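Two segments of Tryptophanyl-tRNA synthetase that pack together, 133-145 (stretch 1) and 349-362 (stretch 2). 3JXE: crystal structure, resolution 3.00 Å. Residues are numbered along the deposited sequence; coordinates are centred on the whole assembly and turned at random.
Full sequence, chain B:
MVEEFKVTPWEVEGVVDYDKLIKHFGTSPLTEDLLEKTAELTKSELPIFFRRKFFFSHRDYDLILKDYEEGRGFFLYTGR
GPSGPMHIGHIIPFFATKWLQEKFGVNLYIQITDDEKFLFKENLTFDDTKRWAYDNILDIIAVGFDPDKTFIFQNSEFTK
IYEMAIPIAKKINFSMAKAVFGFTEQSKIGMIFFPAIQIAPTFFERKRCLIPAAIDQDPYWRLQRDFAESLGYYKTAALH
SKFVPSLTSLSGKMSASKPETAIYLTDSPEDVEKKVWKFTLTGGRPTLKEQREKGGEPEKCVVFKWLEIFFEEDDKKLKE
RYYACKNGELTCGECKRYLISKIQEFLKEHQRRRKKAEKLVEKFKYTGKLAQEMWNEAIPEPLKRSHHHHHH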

# COMPACT_ATOMS: atom_id res chain seq x y z
N ALA B 133 -8.88 15.60 6.20
CA ALA B 133 -8.58 14.65 7.26
C ALA B 133 -8.49 15.38 8.60
O ALA B 133 -9.19 15.01 9.54
CB ALA B 133 -7.29 13.91 6.97
N TYR B 134 -7.66 16.42 8.66
CA TYR B 134 -7.51 17.23 9.87
C TYR B 134 -8.85 17.78 10.36
O TYR B 134 -9.16 17.71 11.55
CB TYR B 134 -6.50 18.36 9.67
CG TYR B 134 -6.32 19.23 10.89
CD1 TYR B 134 -5.49 18.84 11.94
CD2 TYR B 134 -7.01 20.44 11.02
CE1 TYR B 134 -5.34 19.62 13.08
CE2 TYR B 134 -6.87 21.24 12.15
CZ TYR B 134 -6.03 20.82 13.18
OH TYR B 134 -5.89 21.61 14.31
N ASP B 135 -9.63 18.33 9.43
CA ASP B 135 -10.95 18.88 9.73
C ASP B 135 -11.86 17.83 10.37
O ASP B 135 -12.53 18.12 11.37
CB ASP B 135 -11.59 19.42 8.45
CG ASP B 135 -12.94 20.06 8.70
OD1 ASP B 135 -12.96 21.25 9.10
OD2 ASP B 135 -13.97 19.38 8.50
N ASN B 136 -11.88 16.63 9.80
CA ASN B 136 -12.71 15.54 10.30
C ASN B 136 -12.26 15.03 11.66
O ASN B 136 -13.10 14.66 12.49
CB ASN B 136 -12.74 14.39 9.28
CG ASN B 136 -13.54 14.72 8.02
OD1 ASN B 136 -13.65 13.89 7.12
ND2 ASN B 136 -14.09 15.93 7.96
N ILE B 137 -10.94 15.01 11.90
CA ILE B 137 -10.37 14.62 13.19
C ILE B 137 -10.97 15.47 14.32
O ILE B 137 -11.36 14.94 15.36
CB ILE B 137 -8.81 14.76 13.24
CG1 ILE B 137 -8.13 14.17 11.99
CG2 ILE B 137 -8.24 14.15 14.52
CD1 ILE B 137 -8.14 12.67 11.90
N LEU B 138 -11.03 16.79 14.09
CA LEU B 138 -11.58 17.73 15.07
C LEU B 138 -13.00 17.35 15.48
O LEU B 138 -13.33 17.35 16.67
CB LEU B 138 -11.54 19.17 14.54
CG LEU B 138 -10.21 19.77 14.06
CD1 LEU B 138 -10.43 21.13 13.42
CD2 LEU B 138 -9.18 19.86 15.18
N ASP B 139 -13.84 17.03 14.49
CA ASP B 139 -15.20 16.57 14.74
C ASP B 139 -15.24 15.26 15.52
O ASP B 139 -16.08 15.08 16.40
CB ASP B 139 -15.96 16.40 13.42
CG ASP B 139 -16.26 17.72 12.76
OD1 ASP B 139 -15.61 18.02 11.73
OD2 ASP B 139 -17.15 18.45 13.26
N ILE B 140 -14.33 14.35 15.17
CA ILE B 140 -14.26 13.03 15.80
C ILE B 140 -13.77 13.14 17.25
O ILE B 140 -14.32 12.49 18.14
CB ILE B 140 -13.41 12.05 14.97
CG1 ILE B 140 -14.10 11.76 13.63
CG2 ILE B 140 -13.16 10.74 15.73
CD1 ILE B 140 -13.17 11.23 12.55
N ILE B 141 -12.75 13.96 17.48
CA ILE B 141 -12.25 14.22 18.83
C ILE B 141 -13.31 14.92 19.69
O ILE B 141 -13.39 14.69 20.90
CB ILE B 141 -10.92 15.01 18.82
CG1 ILE B 141 -9.81 14.19 18.16
CG2 ILE B 141 -10.50 15.40 20.25
CD1 ILE B 141 -8.49 14.91 18.04
N ALA B 142 -14.12 15.76 19.05
CA ALA B 142 -15.20 16.49 19.73
C ALA B 142 -16.26 15.59 20.37
O ALA B 142 -17.00 16.03 21.25
CB ALA B 142 -15.85 17.48 18.78
N VAL B 143 -16.33 14.34 19.93
CA VAL B 143 -17.26 13.36 20.50
C VAL B 143 -16.82 12.98 21.92
O VAL B 143 -17.65 12.78 22.80
CB VAL B 143 -17.40 12.10 19.61
CG1 VAL B 143 -18.51 11.20 20.13
CG2 VAL B 143 -17.69 12.50 18.17
N GLY B 144 -15.50 12.90 22.12
CA GLY B 144 -14.93 12.61 23.43
C GLY B 144 -14.61 11.15 23.65
O GLY B 144 -15.47 10.38 24.08
N PHE B 145 -13.37 10.77 23.35
CA PHE B 145 -12.88 9.41 23.55
C PHE B 145 -11.77 9.40 24.60
O PHE B 145 -11.17 10.44 24.88
CB PHE B 145 -12.36 8.82 22.24
CG PHE B 145 -13.39 8.76 21.14
CD1 PHE B 145 -13.36 9.68 20.10
CD2 PHE B 145 -14.38 7.79 21.15
CE1 PHE B 145 -14.31 9.63 19.08
CE2 PHE B 145 -15.34 7.73 20.13
CZ PHE B 145 -15.30 8.65 19.10
N GLU B 349 -23.18 22.74 20.96
CA GLU B 349 -22.35 21.97 21.88
C GLU B 349 -21.20 21.27 21.17
O GLU B 349 -20.08 21.25 21.69
CB GLU B 349 -23.20 20.97 22.67
CG GLU B 349 -22.51 20.36 23.90
CD GLU B 349 -22.00 21.42 24.88
OE1 GLU B 349 -22.78 22.33 25.25
OE2 GLU B 349 -20.82 21.33 25.29
N HIS B 350 -21.47 20.71 19.99
CA HIS B 350 -20.44 20.02 19.21
C HIS B 350 -19.35 20.98 18.72
O HIS B 350 -18.17 20.68 18.84
CB HIS B 350 -21.06 19.27 18.02
CG HIS B 350 -20.05 18.58 17.15
ND1 HIS B 350 -19.52 17.35 17.45
CD2 HIS B 350 -19.46 18.97 15.99
CE1 HIS B 350 -18.66 17.00 16.51
NE2 HIS B 350 -18.60 17.97 15.62
N GLN B 351 -19.77 22.13 18.19
CA GLN B 351 -18.84 23.14 17.68
C GLN B 351 -18.00 23.77 18.80
O GLN B 351 -16.87 24.20 18.56
CB GLN B 351 -19.58 24.22 16.89
CG GLN B 351 -20.00 23.78 15.50
CD GLN B 351 -21.16 24.59 14.94
OE1 GLN B 351 -21.15 25.82 14.97
NE2 GLN B 351 -22.16 23.90 14.40
N ARG B 352 -18.58 23.84 20.00
CA ARG B 352 -17.86 24.28 21.19
C ARG B 352 -16.73 23.31 21.52
O ARG B 352 -15.59 23.72 21.72
CB ARG B 352 -18.83 24.39 22.37
CG ARG B 352 -18.19 24.70 23.71
CD ARG B 352 -19.11 24.34 24.86
NE ARG B 352 -18.38 24.17 26.11
CZ ARG B 352 -17.88 23.02 26.56
NH1 ARG B 352 -18.04 21.90 25.87
NH2 ARG B 352 -17.23 22.99 27.72
N ARG B 353 -17.06 22.01 21.55
CA ARG B 353 -16.11 20.94 21.84
C ARG B 353 -15.11 20.75 20.69
O ARG B 353 -14.01 20.25 20.89
CB ARG B 353 -16.84 19.63 22.12
CG ARG B 353 -17.83 19.70 23.27
CD ARG B 353 -18.46 18.35 23.58
NE ARG B 353 -17.52 17.45 24.24
CZ ARG B 353 -17.85 16.30 24.83
NH1 ARG B 353 -19.12 15.90 24.85
NH2 ARG B 353 -16.92 15.56 25.41
N ARG B 354 -15.52 21.17 19.50
CA ARG B 354 -14.70 21.10 18.30
C ARG B 354 -13.50 22.04 18.38
O ARG B 354 -12.43 21.73 17.87
CB ARG B 354 -15.56 21.44 17.08
CG ARG B 354 -15.03 20.93 15.76
CD ARG B 354 -15.92 21.39 14.62
NE ARG B 354 -15.42 20.92 13.33
CZ ARG B 354 -14.48 21.52 12.61
NH1 ARG B 354 -14.10 21.01 11.45
NH2 ARG B 354 -13.92 22.65 13.05
N LYS B 355 -13.70 23.19 19.02
CA LYS B 355 -12.62 24.17 19.19
C LYS B 355 -11.62 23.71 20.26
O LYS B 355 -10.41 23.94 20.12
CB LYS B 355 -13.18 25.55 19.55
CG LYS B 355 -12.19 26.68 19.35
CD LYS B 355 -12.76 28.02 19.80
CE LYS B 355 -11.72 29.12 19.63
NZ LYS B 355 -12.26 30.44 20.07
N LYS B 356 -12.12 23.06 21.31
CA LYS B 356 -11.29 22.49 22.36
C LYS B 356 -10.52 21.26 21.86
O LYS B 356 -9.46 20.92 22.40
CB LYS B 356 -12.14 22.10 23.57
CG LYS B 356 -12.61 23.27 24.42
CD LYS B 356 -13.30 22.79 25.68
CE LYS B 356 -13.62 23.95 26.62
NZ LYS B 356 -14.14 23.48 27.93
N ALA B 357 -11.05 20.63 20.82
CA ALA B 357 -10.47 19.43 20.21
C ALA B 357 -9.14 19.71 19.50
O ALA B 357 -8.31 18.81 19.35
CB ALA B 357 -11.46 18.80 19.25
N GLU B 358 -8.96 20.96 19.06
CA GLU B 358 -7.75 21.38 18.34
C GLU B 358 -6.48 21.16 19.14
O GLU B 358 -5.40 20.96 18.58
CB GLU B 358 -7.85 22.85 17.94
CG GLU B 358 -9.06 23.20 17.08
CD GLU B 358 -9.12 24.67 16.71
OE1 GLU B 358 -8.17 25.17 16.07
OE2 GLU B 358 -10.13 25.33 17.05
N LYS B 359 -6.62 21.19 20.47
CA LYS B 359 -5.50 21.01 21.39
C LYS B 359 -5.16 19.54 21.61
O LYS B 359 -4.01 19.19 21.85
CB LYS B 359 -5.82 21.68 22.73
CG LYS B 359 -6.10 23.18 22.64
CD LYS B 359 -6.88 23.68 23.85
CE LYS B 359 -7.28 25.14 23.68
NZ LYS B 359 -8.18 25.59 24.78
N LEU B 360 -6.17 18.68 21.50
CA LEU B 360 -6.03 17.26 21.80
C LEU B 360 -5.54 16.41 20.62
O LEU B 360 -5.32 15.20 20.77
CB LEU B 360 -7.35 16.69 22.33
CG LEU B 360 -7.85 17.16 23.70
CD1 LEU B 360 -9.32 16.80 23.88
CD2 LEU B 360 -7.01 16.58 24.84
N VAL B 361 -5.38 17.03 19.45
CA VAL B 361 -5.02 16.32 18.21
C VAL B 361 -3.71 15.54 18.34
O VAL B 361 -3.65 14.36 18.03
CB VAL B 361 -4.97 17.27 16.99
CG1 VAL B 361 -4.39 16.57 15.77
CG2 VAL B 361 -6.37 17.79 16.67
N GLU B 362 -2.66 16.22 18.82
CA GLU B 362 -1.35 15.60 19.01
C GLU B 362 -1.40 14.37 19.91
O GLU B 362 -0.69 13.39 19.68
CB GLU B 362 -0.35 16.64 19.55
CG GLU B 362 1.09 16.16 19.60
CD GLU B 362 2.07 17.25 20.00
OE1 GLU B 362 2.22 18.22 19.23
OE2 GLU B 362 2.68 17.12 21.08

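How do the two backbones meet? Helix 133-141 crosses helix 349-362 at 113° between their N-to-C directions, with axes 8.0 Å apart at closest approach. Each of the two nearest backbone pairs includes an alanine: A142 CA lies 4.9 Å from R354 CA, and L138 CA lies 5.5 Å from A357 CA. The methyl of A357 is a low bump, its CB reaching to 3.5 Å from L138 O.

Which bump fills which hollow? L138 is the knob, its side chain seated among R354, A357, E358 and V361. Its CD2 touches V361 CG2 and E358 CG, each at 3.8 Å, while its CB lies over one face of the R354 guanidinium, a flat surface that can pack against carbon while its edge bonds elsewhere. One turn on, I141 extends the apolar patch: I141 CG2 sits 3.7 Å from A357 CB and 4.0 Å from L360 CB, and I141 CD1 is 3.8 Å from V361 CG2. V361 CG2 also meets Y134 CE1 at 4.2 Å.

What holds the polar flank? The edge of the R354 guanidinium faces two acids one helical turn apart. Salt bridges join R354 NH1 to D135 OD1 at 2.6 Å and R354 NE to D139 OD2 at 3.0 Å, although the hydrogen bonds within them are weak. D139 OD2 also accepts a well-aligned hydrogen bond from H350 NE2, at 2.8 Å, so a single carboxylate ties down two side chains of the partner helix.

How does the contact close at the end of stretch 1? The A142 methyl points toward the partner, with CB 3.6 Å from H350 CE1 and 3.8 Å from R354 N. A type I turn carries the chain from I141 to G144, the first residue to leave helical phi/psi; its positive phi suits glycine, and a CB there would clash with R353 NH2. The R353 guanidinium presents one face to A142 O and V143 O.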